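Local coordinates for protein inulin fructotransferase (Bacillus sp. snu-7, PDB 2INV) that probably cleaves inulin by intramolecular fructosyl transfer, releasing a cyclic di-fructose anhydride, at residues D193-N198 with Q216-S221; V209-A214 with V232-E237. All coordinates share one frame; numbering follows the deposited sequence.

Both contacts join neighbouring coils of one right-handed parallel beta-helix, and their centres lie about 12 Å apart. Along the chain the segments alternate: 193-198, then 209-214, 216-221 and 232-237, so each contact pairs a segment with its counterpart about one coil later, and contact 1 and contact 2 sit on different faces of the solenoid. Their apolar side chains meet in the interior, L195 CD2 lying 3.9 Å from L211 CD2, while V220 packs on both L211 and L234. Contact 1 turns its other face to a second subunit and carries a fructose at one end; contact 2 touches no other protein chain of the assembly.

Contact 1 of 2, residues D193-N198 with Q216-S221; sequences DALRVN and QATIVS. With FRU (beta-D-fructofuranose), chain E.
Two successive coils of the right-handed parallel beta-helix lie in register here, strands 196-198 and 219-221 running 4.8 Å apart and almost exactly parallel. The ladder alternates donors and acceptors in the parallel manner. A194 N gives its hydrogen to Q216 O, I219 N to L195 O at 2.9 Å, V197 N to I219 O, and S221 N to V197 O, the last the most bent at 141°. V197 O takes a second hydrogen bond from N223. Before the strands, A194 and A217 turn the chain with positive phi, a shape their small side chains tolerate. Q216 O there serves two donors: A194 N lies above its carbonyl plane, and T218 OG1 comes in more steeply at 3.1 Å. A threonine suits this spot because its hydroxyl, beside its own backbone N, reaches back to that carbonyl, while its methyl CG2 lies alongside L195 CB at 3.7 Å. V197 and V220 turn their side chains into the apolar interior. On the other face, R196 lies alongside I219, CG to CB; its chain bends at chi3 and its NH1 forms a salt bridge with D199 of the second subunit, so a buried charge is matched across the subunit interface. At the opposite end D193 holds its carboxylate anti to the backbone N (chi1 179°), facing a fructose in a glycan pocket that also includes Q216 and R134. R134 forms a salt bridge with OD2, which should favour the charged carboxylate despite nearby D171. Q216 offers CB to OD1, and its amide plane stands at 90° to the carboxylate. Two acceptor oxygens suit a vicinal diol: fructose O4 donates to D193 OD1 at 2.7 Å, and fructose O3 to D193 OD2 at 2.6 Å.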
ATOM      1  N   ASP A 193      -2.012 -13.457  13.344  1.00 14.28           N
ATOM      2  CA  ASP A 193      -2.244 -14.303  12.187  1.00 13.37           C
ATOM      3  C   ASP A 193      -3.115 -13.507  11.209  1.00 12.65           C
ATOM      4  O   ASP A 193      -4.231 -13.115  11.545  1.00 12.33           O
ATOM      5  CB  ASP A 193      -2.922 -15.586  12.689  1.00 15.33           C
ATOM      6  CG  ASP A 193      -3.257 -16.564  11.582  1.00 17.79           C
ATOM      7  OD1 ASP A 193      -2.698 -16.452  10.465  1.00 16.01           O
ATOM      8  OD2 ASP A 193      -4.086 -17.472  11.837  1.00 19.94           O
ATOM      9  N   ALA A 194      -2.578 -13.250  10.015  1.00 11.61           N
ATOM     10  CA  ALA A 194      -3.271 -12.483   8.978  1.00 12.04           C
ATOM     11  C   ALA A 194      -3.551 -11.073   9.477  1.00 12.05           C
ATOM     12  O   ALA A 194      -4.555 -10.456   9.108  1.00 11.95           O
ATOM     13  CB  ALA A 194      -4.572 -13.167   8.589  1.00 11.48           C
ATOM     14  N   LEU A 195      -2.654 -10.582  10.326  1.00 11.26           N
ATOM     15  CA  LEU A 195      -2.776  -9.251  10.891  1.00 13.03           C
ATOM     16  C   LEU A 195      -2.407  -8.194   9.878  1.00 13.36           C
ATOM     17  O   LEU A 195      -1.572  -8.406   8.996  1.00 13.39           O
ATOM     18  CB  LEU A 195      -1.856  -9.076  12.103  1.00 11.92           C
ATOM     19  CG  LEU A 195      -1.649  -7.617  12.546  1.00 12.56           C
ATOM     20  CD1 LEU A 195      -2.918  -7.089  13.192  1.00 10.62           C
ATOM     21  CD2 LEU A 195      -0.485  -7.532  13.513  1.00 10.93           C
ATOM     22  N   ARG A 196      -3.047  -7.046  10.011  1.00 14.67           N
ATOM     23  CA  ARG A 196      -2.740  -5.957   9.129  1.00 14.39           C
ATOM     24  C   ARG A 196      -2.554  -4.674   9.891  1.00 13.65           C
ATOM     25  O   ARG A 196      -3.434  -4.223  10.632  1.00 14.43           O
ATOM     26  CB  ARG A 196      -3.816  -5.771   8.091  1.00 16.47           C
ATOM     27  CG  ARG A 196      -3.411  -6.340   6.759  1.00 20.43           C
ATOM     28  CD  ARG A 196      -4.549  -6.198   5.828  1.00 23.07           C
ATOM     29  NE  ARG A 196      -5.705  -6.894   6.368  1.00 24.99           N
ATOM     30  CZ  ARG A 196      -6.956  -6.613   6.024  1.00 25.68           C
ATOM     31  NH1 ARG A 196      -7.206  -5.646   5.146  1.00 25.28           N
ATOM     32  NH2 ARG A 196      -7.955  -7.307   6.546  1.00 25.05           N
ATOM     33  N   VAL A 197      -1.372  -4.113   9.696  1.00 12.11           N
ATOM     34  CA  VAL A 197      -0.960  -2.879  10.312  1.00 12.01           C
ATOM     35  C   VAL A 197      -0.545  -2.047   9.107  1.00 12.20           C
ATOM     36  O   VAL A 197       0.542  -2.223   8.570  1.00 13.58           O
ATOM     37  CB  VAL A 197       0.232  -3.158  11.244  1.00 11.24           C
ATOM     38  CG1 VAL A 197       0.766  -1.875  11.829  1.00 12.13           C
ATOM     39  CG2 VAL A 197      -0.192  -4.113  12.354  1.00 10.57           C
ATOM     40  N   ASN A 198      -1.426  -1.153   8.672  1.00 12.36           N
ATOM     41  CA  ASN A 198      -1.162  -0.330   7.492  1.00 13.33           C
ATOM     42  C   ASN A 198      -1.752   1.076   7.583  1.00 12.24           C
ATOM     43  O   ASN A 198      -2.780   1.287   8.228  1.00 11.66           O
ATOM     44  CB  ASN A 198      -1.746  -1.013   6.252  1.00 14.37           C
ATOM     45  CG  ASN A 198      -3.258  -0.952   6.222  1.00 15.63           C
ATOM     46  OD1 ASN A 198      -3.928  -1.527   7.086  1.00 15.50           O
ATOM     47  ND2 ASN A 198      -3.807  -0.240   5.235  1.00 17.44           N
ATOM     48  N   GLN A 216       1.966 -15.406  11.662  1.00 13.46           N
ATOM     49  CA  GLN A 216       1.721 -15.957  10.337  1.00 13.74           C
ATOM     50  C   GLN A 216       1.096 -14.936   9.394  1.00 12.88           C
ATOM     51  O   GLN A 216       0.259 -14.131   9.800  1.00 12.45           O
ATOM     52  CB  GLN A 216       0.803 -17.174  10.416  1.00 15.22           C
ATOM     53  CG  GLN A 216       1.303 -18.289  11.313  1.00 18.83           C
ATOM     54  CD  GLN A 216       2.365 -19.125  10.645  1.00 21.91           C
ATOM     55  OE1 GLN A 216       3.171 -19.783  11.310  1.00 23.77           O
ATOM     56  NE2 GLN A 216       2.384 -19.094   9.317  1.00 22.97           N
ATOM     57  N   ALA A 217       1.510 -15.010   8.130  1.00 13.45           N
ATOM     58  CA  ALA A 217       1.044 -14.141   7.053  1.00 13.72           C
ATOM     59  C   ALA A 217       0.501 -12.797   7.512  1.00 14.13           C
ATOM     60  O   ALA A 217      -0.675 -12.483   7.322  1.00 14.90           O
ATOM     61  CB  ALA A 217       0.001 -14.862   6.230  1.00 15.58           C
ATOM     62  N   THR A 218       1.383 -11.994   8.088  1.00 12.74           N
ATOM     63  CA  THR A 218       1.029 -10.677   8.574  1.00 12.16           C
ATOM     64  C   THR A 218       1.560  -9.648   7.586  1.00 12.55           C
ATOM     65  O   THR A 218       2.537  -9.900   6.884  1.00 10.29           O
ATOM     66  CB  THR A 218       1.642 -10.446   9.968  1.00 12.74           C
ATOM     67  OG1 THR A 218       1.050 -11.361  10.902  1.00 13.49           O
ATOM     68  CG2 THR A 218       1.397  -9.022  10.432  1.00 12.51           C
ATOM     69  N   ILE A 219       0.904  -8.495   7.526  1.00 10.68           N
ATOM     70  CA  ILE A 219       1.320  -7.427   6.628  1.00 12.15           C
ATOM     71  C   ILE A 219       1.482  -6.131   7.392  1.00 11.67           C
ATOM     72  O   ILE A 219       0.594  -5.728   8.144  1.00 11.95           O
ATOM     73  CB  ILE A 219       0.290  -7.170   5.503  1.00 12.22           C
ATOM     74  CG1 ILE A 219       0.173  -8.392   4.586  1.00 13.20           C
ATOM     75  CG2 ILE A 219       0.708  -5.945   4.704  1.00 12.77           C
ATOM     76  CD1 ILE A 219      -0.896  -8.246   3.531  1.00 14.16           C
ATOM     77  N   VAL A 220       2.627  -5.491   7.194  1.00 11.22           N
ATOM     78  CA  VAL A 220       2.920  -4.221   7.832  1.00 11.52           C
ATOM     79  C   VAL A 220       3.419  -3.328   6.707  1.00 11.61           C
ATOM     80  O   VAL A 220       4.576  -3.424   6.296  1.00 10.75           O
ATOM     81  CB  VAL A 220       4.016  -4.367   8.914  1.00 12.50           C
ATOM     82  CG1 VAL A 220       4.275  -3.022   9.582  1.00 13.53           C
ATOM     83  CG2 VAL A 220       3.595  -5.389   9.961  1.00 12.27           C
ATOM     84  N   SER A 221       2.532  -2.478   6.200  1.00 11.83           N
ATOM     85  CA  SER A 221       2.879  -1.594   5.097  1.00 13.04           C
ATOM     86  C   SER A 221       2.253  -0.207   5.188  1.00 12.73           C
ATOM     87  O   SER A 221       1.327   0.018   5.969  1.00 12.40           O
ATOM     88  CB  SER A 221       2.467  -2.241   3.775  1.00 14.88           C
ATOM     89  OG  SER A 221       1.069  -2.296   3.660  1.00 19.62           O
TER
HETATM   90  C1  FRU E   1      -5.276 -22.346   8.442  1.00 29.41           C
HETATM   91  C2  FRU E   1      -3.890 -21.819   9.010  1.00 30.34           C
HETATM   92  C3  FRU E   1      -3.889 -20.305   9.370  1.00 30.67           C
HETATM   93  C4  FRU E   1      -2.463 -19.809   9.039  1.00 30.08           C
HETATM   94  C5  FRU E   1      -2.064 -20.745   7.935  1.00 29.87           C
HETATM   95  C6  FRU E   1      -0.865 -21.515   8.206  1.00 28.67           C
HETATM   96  O1  FRU E   1      -5.648 -21.586   7.700  1.00 28.15           O
HETATM   97  O2  FRU E   1      -3.494 -22.747   9.999  1.00 29.68           O
HETATM   98  O3  FRU E   1      -4.446 -19.577  10.436  1.00 32.87           O
HETATM   99  O4  FRU E   1      -2.424 -18.431   8.717  1.00 29.49           O
HETATM  100  O5  FRU E   1      -3.078 -21.805   7.851  1.00 30.07           O
HETATM  101  O6  FRU E   1       0.047 -22.054   7.564  1.00 28.33           O

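Contact 2 of 2, residues V209-A214 with V232-E237; sequences VELTGA and VTLLAE
Rung on rung, strand 235-237 follows strand 209-211 on the next coil of the parallel beta-helix, their axes 4.7 Å apart. V232 opens the later segment, its CG2 methyl, one branch of the valine, meeting E210 CG at 3.8 Å as the two side chains cross at about a right angle. The chain turns a corner at T233 and L234. T233 O accepts from V209 N almost along its C=O axis, with a nearly straight N-H...O angle of 173°, and its hydroxyl is hydrogen-bonded to S255 O. L234 then points inward, CG anti to the backbone N, so that CD1 lies against V209 CG1 at 3.7 Å; stacked apolar branches of this kind fill the interior of the coil. L235 faces the other way, its CD2 beside the aliphatic CG of E210, whose carboxylate is hydrogen-bonded to H185. The backbone of L235 works in both directions: its N donates to V209 O, and its O receives L211 N from above the carbonyl plane. A236 sits beside L211 on the interior face, its small methyl packing against F259. E237 ends the segment with N hydrogen-bonded to L211 O at 2.7 Å. Its extended side chain runs alongside T212, long enough to reach the turn beyond the strand, where G213, with its positive phi, donates N-H to the anti lone pair of E237 OE1 at 3.0 Å.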
ATOM      1  N   VAL A 209       5.906  -0.876  16.848  1.00 10.74           N
ATOM      2  CA  VAL A 209       5.142  -2.096  16.610  1.00 11.05           C
ATOM      3  C   VAL A 209       5.909  -3.340  17.051  1.00 10.67           C
ATOM      4  O   VAL A 209       7.002  -3.627  16.566  1.00 11.12           O
ATOM      5  CB  VAL A 209       4.742  -2.246  15.131  1.00 11.12           C
ATOM      6  CG1 VAL A 209       4.004  -3.566  14.929  1.00 11.98           C
ATOM      7  CG2 VAL A 209       3.857  -1.089  14.710  1.00 12.52           C
ATOM      8  N   GLU A 210       5.301  -4.086  17.969  1.00 10.52           N
ATOM      9  CA  GLU A 210       5.902  -5.298  18.520  1.00 10.87           C
ATOM     10  C   GLU A 210       5.071  -6.560  18.273  1.00 11.79           C
ATOM     11  O   GLU A 210       4.050  -6.787  18.932  1.00 12.72           O
ATOM     12  CB  GLU A 210       6.126  -5.124  20.026  1.00 11.83           C
ATOM     13  CG  GLU A 210       7.153  -4.057  20.376  1.00 11.25           C
ATOM     14  CD  GLU A 210       7.203  -3.769  21.865  1.00 13.83           C
ATOM     15  OE1 GLU A 210       6.579  -2.772  22.295  1.00 13.54           O
ATOM     16  OE2 GLU A 210       7.849  -4.543  22.613  1.00 13.67           O
ATOM     17  N   LEU A 211       5.518  -7.378  17.322  1.00 11.65           N
ATOM     18  CA  LEU A 211       4.838  -8.625  16.989  1.00 12.10           C
ATOM     19  C   LEU A 211       5.592  -9.751  17.683  1.00 12.64           C
ATOM     20  O   LEU A 211       6.519 -10.352  17.130  1.00 12.86           O
ATOM     21  CB  LEU A 211       4.845  -8.826  15.483  1.00 11.95           C
ATOM     22  CG  LEU A 211       4.431  -7.546  14.761  1.00 12.17           C
ATOM     23  CD1 LEU A 211       4.548  -7.729  13.258  1.00 11.61           C
ATOM     24  CD2 LEU A 211       3.016  -7.167  15.162  1.00 10.66           C
ATOM     25  N   THR A 212       5.178 -10.016  18.915  1.00 13.14           N
ATOM     26  CA  THR A 212       5.804 -11.015  19.763  1.00 14.10           C
ATOM     27  C   THR A 212       5.186 -12.406  19.703  1.00 14.10           C
ATOM     28  O   THR A 212       4.195 -12.630  19.014  1.00 14.44           O
ATOM     29  CB  THR A 212       5.782 -10.520  21.213  1.00 14.87           C
ATOM     30  OG1 THR A 212       4.423 -10.291  21.611  1.00 17.02           O
ATOM     31  CG2 THR A 212       6.550  -9.208  21.324  1.00 15.48           C
ATOM     32  N   GLY A 213       5.795 -13.333  20.437  1.00 14.65           N
ATOM     33  CA  GLY A 213       5.313 -14.699  20.486  1.00 14.28           C
ATOM     34  C   GLY A 213       5.618 -15.458  19.205  1.00 14.68           C
ATOM     35  O   GLY A 213       6.575 -16.245  19.132  1.00 14.00           O
ATOM     36  N   ALA A 214       4.790 -15.234  18.189  1.00 13.97           N
ATOM     37  CA  ALA A 214       4.959 -15.897  16.900  1.00 14.12           C
ATOM     38  C   ALA A 214       3.925 -15.306  15.956  1.00 13.98           C
ATOM     39  O   ALA A 214       2.995 -14.619  16.406  1.00 14.43           O
ATOM     40  CB  ALA A 214       4.745 -17.393  17.049  1.00 13.90           C
ATOM     41  N   VAL A 232      12.216  -0.489  19.953  1.00 14.57           N
ATOM     42  CA  VAL A 232      12.249  -1.005  18.607  1.00 13.06           C
ATOM     43  C   VAL A 232      11.220  -0.257  17.784  1.00 12.21           C
ATOM     44  O   VAL A 232      10.242   0.275  18.329  1.00 11.83           O
ATOM     45  CB  VAL A 232      11.919  -2.497  18.596  1.00 14.54           C
ATOM     46  CG1 VAL A 232      12.990  -3.264  19.365  1.00 15.04           C
ATOM     47  CG2 VAL A 232      10.553  -2.738  19.222  1.00 14.63           C
ATOM     48  N   THR A 233      11.439  -0.213  16.477  1.00 11.01           N
ATOM     49  CA  THR A 233      10.502   0.455  15.614  1.00 11.00           C
ATOM     50  C   THR A 233       9.560  -0.679  15.223  1.00 11.59           C
ATOM     51  O   THR A 233       8.416  -0.729  15.683  1.00 11.79           O
ATOM     52  CB  THR A 233      11.232   1.064  14.421  1.00 10.14           C
ATOM     53  OG1 THR A 233      12.288   1.906  14.903  1.00 10.44           O
ATOM     54  CG2 THR A 233      10.286   1.908  13.579  1.00 10.13           C
ATOM     55  N   LEU A 234      10.039  -1.612  14.404  1.00 11.77           N
ATOM     56  CA  LEU A 234       9.223  -2.762  14.032  1.00 11.97           C
ATOM     57  C   LEU A 234       9.970  -3.994  14.526  1.00 11.60           C
ATOM     58  O   LEU A 234      11.135  -4.214  14.180  1.00 11.22           O
ATOM     59  CB  LEU A 234       9.031  -2.858  12.523  1.00 12.31           C
ATOM     60  CG  LEU A 234       8.316  -4.139  12.073  1.00 12.99           C
ATOM     61  CD1 LEU A 234       6.912  -4.203  12.657  1.00 14.26           C
ATOM     62  CD2 LEU A 234       8.266  -4.177  10.557  1.00 15.54           C
ATOM     63  N   LEU A 235       9.302  -4.779  15.359  1.00 11.62           N
ATOM     64  CA  LEU A 235       9.890  -5.982  15.924  1.00 12.11           C
ATOM     65  C   LEU A 235       9.019  -7.192  15.608  1.00 11.22           C
ATOM     66  O   LEU A 235       7.793  -7.130  15.728  1.00 10.95           O
ATOM     67  CB  LEU A 235      10.030  -5.800  17.436  1.00 12.70           C
ATOM     68  CG  LEU A 235      10.272  -7.018  18.326  1.00 12.78           C
ATOM     69  CD1 LEU A 235      11.573  -7.712  17.961  1.00 13.26           C
ATOM     70  CD2 LEU A 235      10.301  -6.556  19.774  1.00 13.49           C
ATOM     71  N   ALA A 236       9.651  -8.287  15.194  1.00 11.19           N
ATOM     72  CA  ALA A 236       8.911  -9.496  14.865  1.00 12.48           C
ATOM     73  C   ALA A 236       9.553 -10.729  15.491  1.00 12.10           C
ATOM     74  O   ALA A 236      10.749 -10.970  15.323  1.00 13.94           O
ATOM     75  CB  ALA A 236       8.832  -9.653  13.366  1.00 12.94           C
ATOM     76  N   GLU A 237       8.753 -11.519  16.202  1.00 11.88           N
ATOM     77  CA  GLU A 237       9.264 -12.711  16.865  1.00 11.50           C
ATOM     78  C   GLU A 237       8.695 -14.005  16.311  1.00 11.27           C
ATOM     79  O   GLU A 237       7.491 -14.256  16.378  1.00 10.62           O
ATOM     80  CB  GLU A 237       8.988 -12.645  18.369  1.00 11.51           C
ATOM     81  CG  GLU A 237       9.592 -11.416  19.045  1.00 11.65           C
ATOM     82  CD  GLU A 237       9.403 -11.435  20.548  1.00 10.79           C
ATOM     83  OE1 GLU A 237       8.528 -12.191  21.032  1.00 12.73           O
ATOM     84  OE2 GLU A 237      10.098 -10.665  21.243  1.00 12.44           O
TER